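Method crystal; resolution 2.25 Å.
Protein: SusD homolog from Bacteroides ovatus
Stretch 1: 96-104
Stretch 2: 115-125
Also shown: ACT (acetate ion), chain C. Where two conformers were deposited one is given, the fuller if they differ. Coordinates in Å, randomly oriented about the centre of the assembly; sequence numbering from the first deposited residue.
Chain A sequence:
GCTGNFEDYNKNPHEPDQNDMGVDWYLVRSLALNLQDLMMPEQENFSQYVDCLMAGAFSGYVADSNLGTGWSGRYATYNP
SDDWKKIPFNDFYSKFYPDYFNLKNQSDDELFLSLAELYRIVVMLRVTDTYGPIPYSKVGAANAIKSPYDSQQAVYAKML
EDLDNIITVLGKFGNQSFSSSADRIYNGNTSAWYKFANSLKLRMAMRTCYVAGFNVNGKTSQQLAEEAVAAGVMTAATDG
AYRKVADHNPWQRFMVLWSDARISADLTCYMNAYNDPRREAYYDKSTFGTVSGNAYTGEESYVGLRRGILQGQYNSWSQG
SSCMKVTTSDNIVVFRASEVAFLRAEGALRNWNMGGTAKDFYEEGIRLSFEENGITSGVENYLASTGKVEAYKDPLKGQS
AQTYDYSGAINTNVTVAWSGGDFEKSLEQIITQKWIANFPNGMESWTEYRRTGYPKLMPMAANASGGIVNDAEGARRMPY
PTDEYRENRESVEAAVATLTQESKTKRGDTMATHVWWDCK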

# COMPACT_ATOMS: atom_id res chain seq x y z
N PHE A 96 -1.39 13.29 12.95
CA PHE A 96 -0.23 12.67 13.58
C PHE A 96 0.54 13.58 14.56
O PHE A 96 0.78 13.18 15.71
N TYR A 97 1.01 14.73 14.07
CA TYR A 97 1.96 15.58 14.79
C TYR A 97 1.50 16.20 16.12
O TYR A 97 2.31 16.13 17.04
N PRO A 98 0.26 16.72 16.33
CA PRO A 98 -0.07 17.25 17.66
C PRO A 98 0.10 16.17 18.76
O PRO A 98 0.73 16.48 19.78
N ASP A 99 -0.33 14.91 18.52
CA ASP A 99 -0.19 13.82 19.49
C ASP A 99 1.27 13.39 19.66
O ASP A 99 1.70 13.10 20.78
N TYR A 100 2.03 13.36 18.55
CA TYR A 100 3.45 13.00 18.55
C TYR A 100 4.25 13.98 19.44
O TYR A 100 4.99 13.55 20.32
N PHE A 101 4.06 15.29 19.23
CA PHE A 101 4.76 16.30 20.03
C PHE A 101 4.32 16.25 21.49
O PHE A 101 5.15 16.41 22.39
N ASN A 102 3.03 15.97 21.74
CA ASN A 102 2.48 15.87 23.08
C ASN A 102 3.09 14.68 23.84
O ASN A 102 3.53 14.88 24.97
N LEU A 103 3.15 13.48 23.20
CA LEU A 103 3.73 12.26 23.78
C LEU A 103 5.19 12.49 24.19
O LEU A 103 5.60 11.99 25.24
N LYS A 104 5.97 13.23 23.37
CA LYS A 104 7.38 13.54 23.64
C LYS A 104 7.50 14.46 24.88
O LYS A 104 8.49 14.36 25.60
N LEU A 115 8.84 3.67 19.94
CA LEU A 115 7.64 3.23 19.25
C LEU A 115 6.94 4.41 18.55
O LEU A 115 6.53 4.27 17.41
N ALA A 116 6.87 5.58 19.22
CA ALA A 116 6.30 6.81 18.64
C ALA A 116 7.05 7.18 17.35
O ALA A 116 6.42 7.48 16.34
N GLU A 117 8.40 7.10 17.38
CA GLU A 117 9.26 7.36 16.22
C GLU A 117 9.06 6.31 15.12
O GLU A 117 9.10 6.66 13.95
N LEU A 118 8.88 5.02 15.50
CA LEU A 118 8.63 3.94 14.54
C LEU A 118 7.32 4.22 13.77
O LEU A 118 7.30 4.07 12.56
N TYR A 119 6.25 4.66 14.48
CA TYR A 119 4.95 4.98 13.87
C TYR A 119 5.10 6.16 12.94
O TYR A 119 4.60 6.10 11.83
N ARG A 120 5.87 7.19 13.36
CA ARG A 120 6.20 8.37 12.55
C ARG A 120 6.87 7.97 11.23
O ARG A 120 6.47 8.46 10.18
N ILE A 121 7.88 7.07 11.28
CA ILE A 121 8.57 6.57 10.09
C ILE A 121 7.56 5.89 9.13
O ILE A 121 7.50 6.30 7.98
N VAL A 122 6.73 4.94 9.61
CA VAL A 122 5.75 4.21 8.78
C VAL A 122 4.71 5.18 8.17
O VAL A 122 4.41 5.06 6.98
N VAL A 123 4.19 6.14 8.97
CA VAL A 123 3.16 7.09 8.52
C VAL A 123 3.75 8.05 7.49
O VAL A 123 3.18 8.22 6.41
N MSE A 124 4.89 8.64 7.80
CA MSE A 124 5.52 9.60 6.91
C MSE A 124 6.19 8.90 5.71
O MSE A 124 6.38 9.55 4.68
N LEU A 125 6.44 7.59 5.81
CA LEU A 125 6.89 6.77 4.66
C LEU A 125 5.78 6.76 3.60
O LEU A 125 6.09 6.94 2.44

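The two helices run nearly antiparallel, at 160° with axes 10.8 Å apart at closest approach, and bury 500 Å² between them. Apolar packing centres on F96, whose CA-to-CB bond points toward the second helix. Its t rotamer (chi1 -168°) carries the ring so close to the backbone that CZ lies 3.3 Å from R120 CA; CD2 meets V123 CG2 at 3.9 Å. Selenomethionine M124 (m, m) places CE 3.9 Å from F96 CB and 3.6 Å from Y97 CE2, thereby touching both aromatic residues. Where the backbones come closest, Y100 CA to A116 CA at 6.8 Å, the small A116 side chain receives L103 CD2 at 3.8 Å from its CB.

The polar contacts form a connected network. Y97 starts sideways, but its m rotamer brings the hydroxyl across to accept from R120: NE to OH is 2.9 Å (158°), NH2 to OH 3.2 Å (140°). The extended arginine (chi1 to chi3 all t) also directs NH1 to E117 OE2 at 2.9 Å, a salt bridge within its helix. Y100 (t) donates from OH to E117 OE1 at 2.6 Å and accepts from K104 NZ at 3.1 Å. Its CE2 lies over one face of the R120 guanidinium.

Acetate, probably from the crystallisation liquor, borders this network: K104 NZ makes a weak 3.2 Å hydrogen bond to its OXT.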

# COMPACT_ATOMS: atom_id res chain seq x y z
CB PHE A 96 0.77 12.11 12.52
CG PHE A 96 1.82 11.21 13.12
CD1 PHE A 96 3.02 11.74 13.62
CD2 PHE A 96 1.60 9.84 13.24
CE1 PHE A 96 3.96 10.91 14.25
CE2 PHE A 96 2.55 9.01 13.85
CZ PHE A 96 3.70 9.56 14.39
CB TYR A 97 2.59 16.63 13.88
CG TYR A 97 3.73 16.03 13.09
CD1 TYR A 97 4.91 15.64 13.72
CD2 TYR A 97 3.60 15.76 11.73
CE1 TYR A 97 5.95 15.05 13.01
CE2 TYR A 97 4.65 15.22 11.00
CZ TYR A 97 5.82 14.85 11.64
OH TYR A 97 6.86 14.26 10.93
CB PRO A 98 -1.52 17.72 17.51
CG PRO A 98 -1.66 18.02 16.06
CD PRO A 98 -0.86 16.93 15.39
CB ASP A 99 -1.04 12.61 19.11
CG ASP A 99 -2.53 12.76 19.42
OD1 ASP A 99 -2.93 13.83 19.94
OD2 ASP A 99 -3.29 11.80 19.16
CB TYR A 100 3.98 12.97 17.11
CG TYR A 100 5.48 12.87 16.99
CD1 TYR A 100 6.13 11.64 17.09
CD2 TYR A 100 6.26 14.00 16.76
CE1 TYR A 100 7.51 11.54 16.96
CE2 TYR A 100 7.65 13.91 16.65
CZ TYR A 100 8.27 12.68 16.75
OH TYR A 100 9.64 12.61 16.63
CB PHE A 101 4.54 17.71 19.44
CG PHE A 101 5.18 17.92 18.09
CD1 PHE A 101 6.54 17.69 17.91
CD2 PHE A 101 4.45 18.43 17.02
CE1 PHE A 101 7.14 17.89 16.66
CE2 PHE A 101 5.05 18.64 15.78
CZ PHE A 101 6.39 18.36 15.60
CB ASN A 102 0.96 15.80 23.04
CG ASN A 102 0.28 16.02 24.36
OD1 ASN A 102 0.89 16.45 25.35
ND2 ASN A 102 -1.00 15.72 24.40
CB LEU A 103 3.65 11.08 22.78
CG LEU A 103 4.04 9.68 23.31
CD1 LEU A 103 3.22 8.61 22.65
CD2 LEU A 103 5.51 9.38 23.09
CB LYS A 104 8.05 14.18 22.41
CG LYS A 104 8.37 13.19 21.28
CD LYS A 104 8.75 13.96 20.04
CE LYS A 104 10.20 13.81 19.67
NZ LYS A 104 10.60 14.80 18.62
CB LEU A 115 6.68 2.56 20.23
CG LEU A 115 7.05 1.15 20.66
CD1 LEU A 115 6.21 0.75 21.84
CD2 LEU A 115 6.89 0.16 19.52
CB ALA A 116 6.35 7.95 19.65
CB GLU A 117 10.74 7.41 16.62
CG GLU A 117 11.59 8.26 15.68
CD GLU A 117 11.21 9.73 15.64
OE1 GLU A 117 10.69 10.24 16.66
OE2 GLU A 117 11.42 10.37 14.59
CB LEU A 118 8.57 2.57 15.25
CG LEU A 118 8.29 1.33 14.36
CD1 LEU A 118 9.38 1.12 13.33
CD2 LEU A 118 8.14 0.08 15.20
CB TYR A 119 3.88 5.27 14.95
CG TYR A 119 3.66 4.14 15.95
CD1 TYR A 119 3.89 2.81 15.58
CD2 TYR A 119 3.22 4.40 17.24
CE1 TYR A 119 3.67 1.77 16.48
CE2 TYR A 119 3.02 3.36 18.15
CZ TYR A 119 3.22 2.05 17.76
OH TYR A 119 3.03 1.05 18.67
CB ARG A 120 7.13 9.31 13.33
CG ARG A 120 7.26 10.65 12.67
CD ARG A 120 8.41 11.39 13.30
NE ARG A 120 8.59 12.68 12.65
CZ ARG A 120 9.72 13.36 12.67
NH1 ARG A 120 10.79 12.88 13.29
NH2 ARG A 120 9.81 14.53 12.06
CB ILE A 121 9.75 5.65 10.47
CG1 ILE A 121 10.85 6.48 11.17
CG2 ILE A 121 10.31 4.95 9.21
CD1 ILE A 121 11.96 5.71 11.86
CB VAL A 122 5.04 3.07 9.58
CG1 VAL A 122 4.02 2.31 8.72
CG2 VAL A 122 6.04 2.09 10.20
CB VAL A 123 2.52 7.86 9.71
CG1 VAL A 123 1.58 8.97 9.21
CG2 VAL A 123 1.76 6.90 10.61
CB MSE A 124 6.47 10.54 7.68
CG MSE A 124 5.70 11.39 8.70
SE MSE A 124 4.29 12.48 7.85
CE MSE A 124 2.92 12.56 9.30
CB LEU A 125 7.27 5.33 5.07
CG LEU A 125 7.82 4.39 3.97
CD1 LEU A 125 9.15 4.92 3.39
CD2 LEU A 125 8.03 2.98 4.52
C ACT C . 11.77 16.02 15.23
O ACT C . 10.87 16.79 15.63
OXT ACT C . 12.34 15.13 15.96
CH3 ACT C . 12.21 16.15 13.74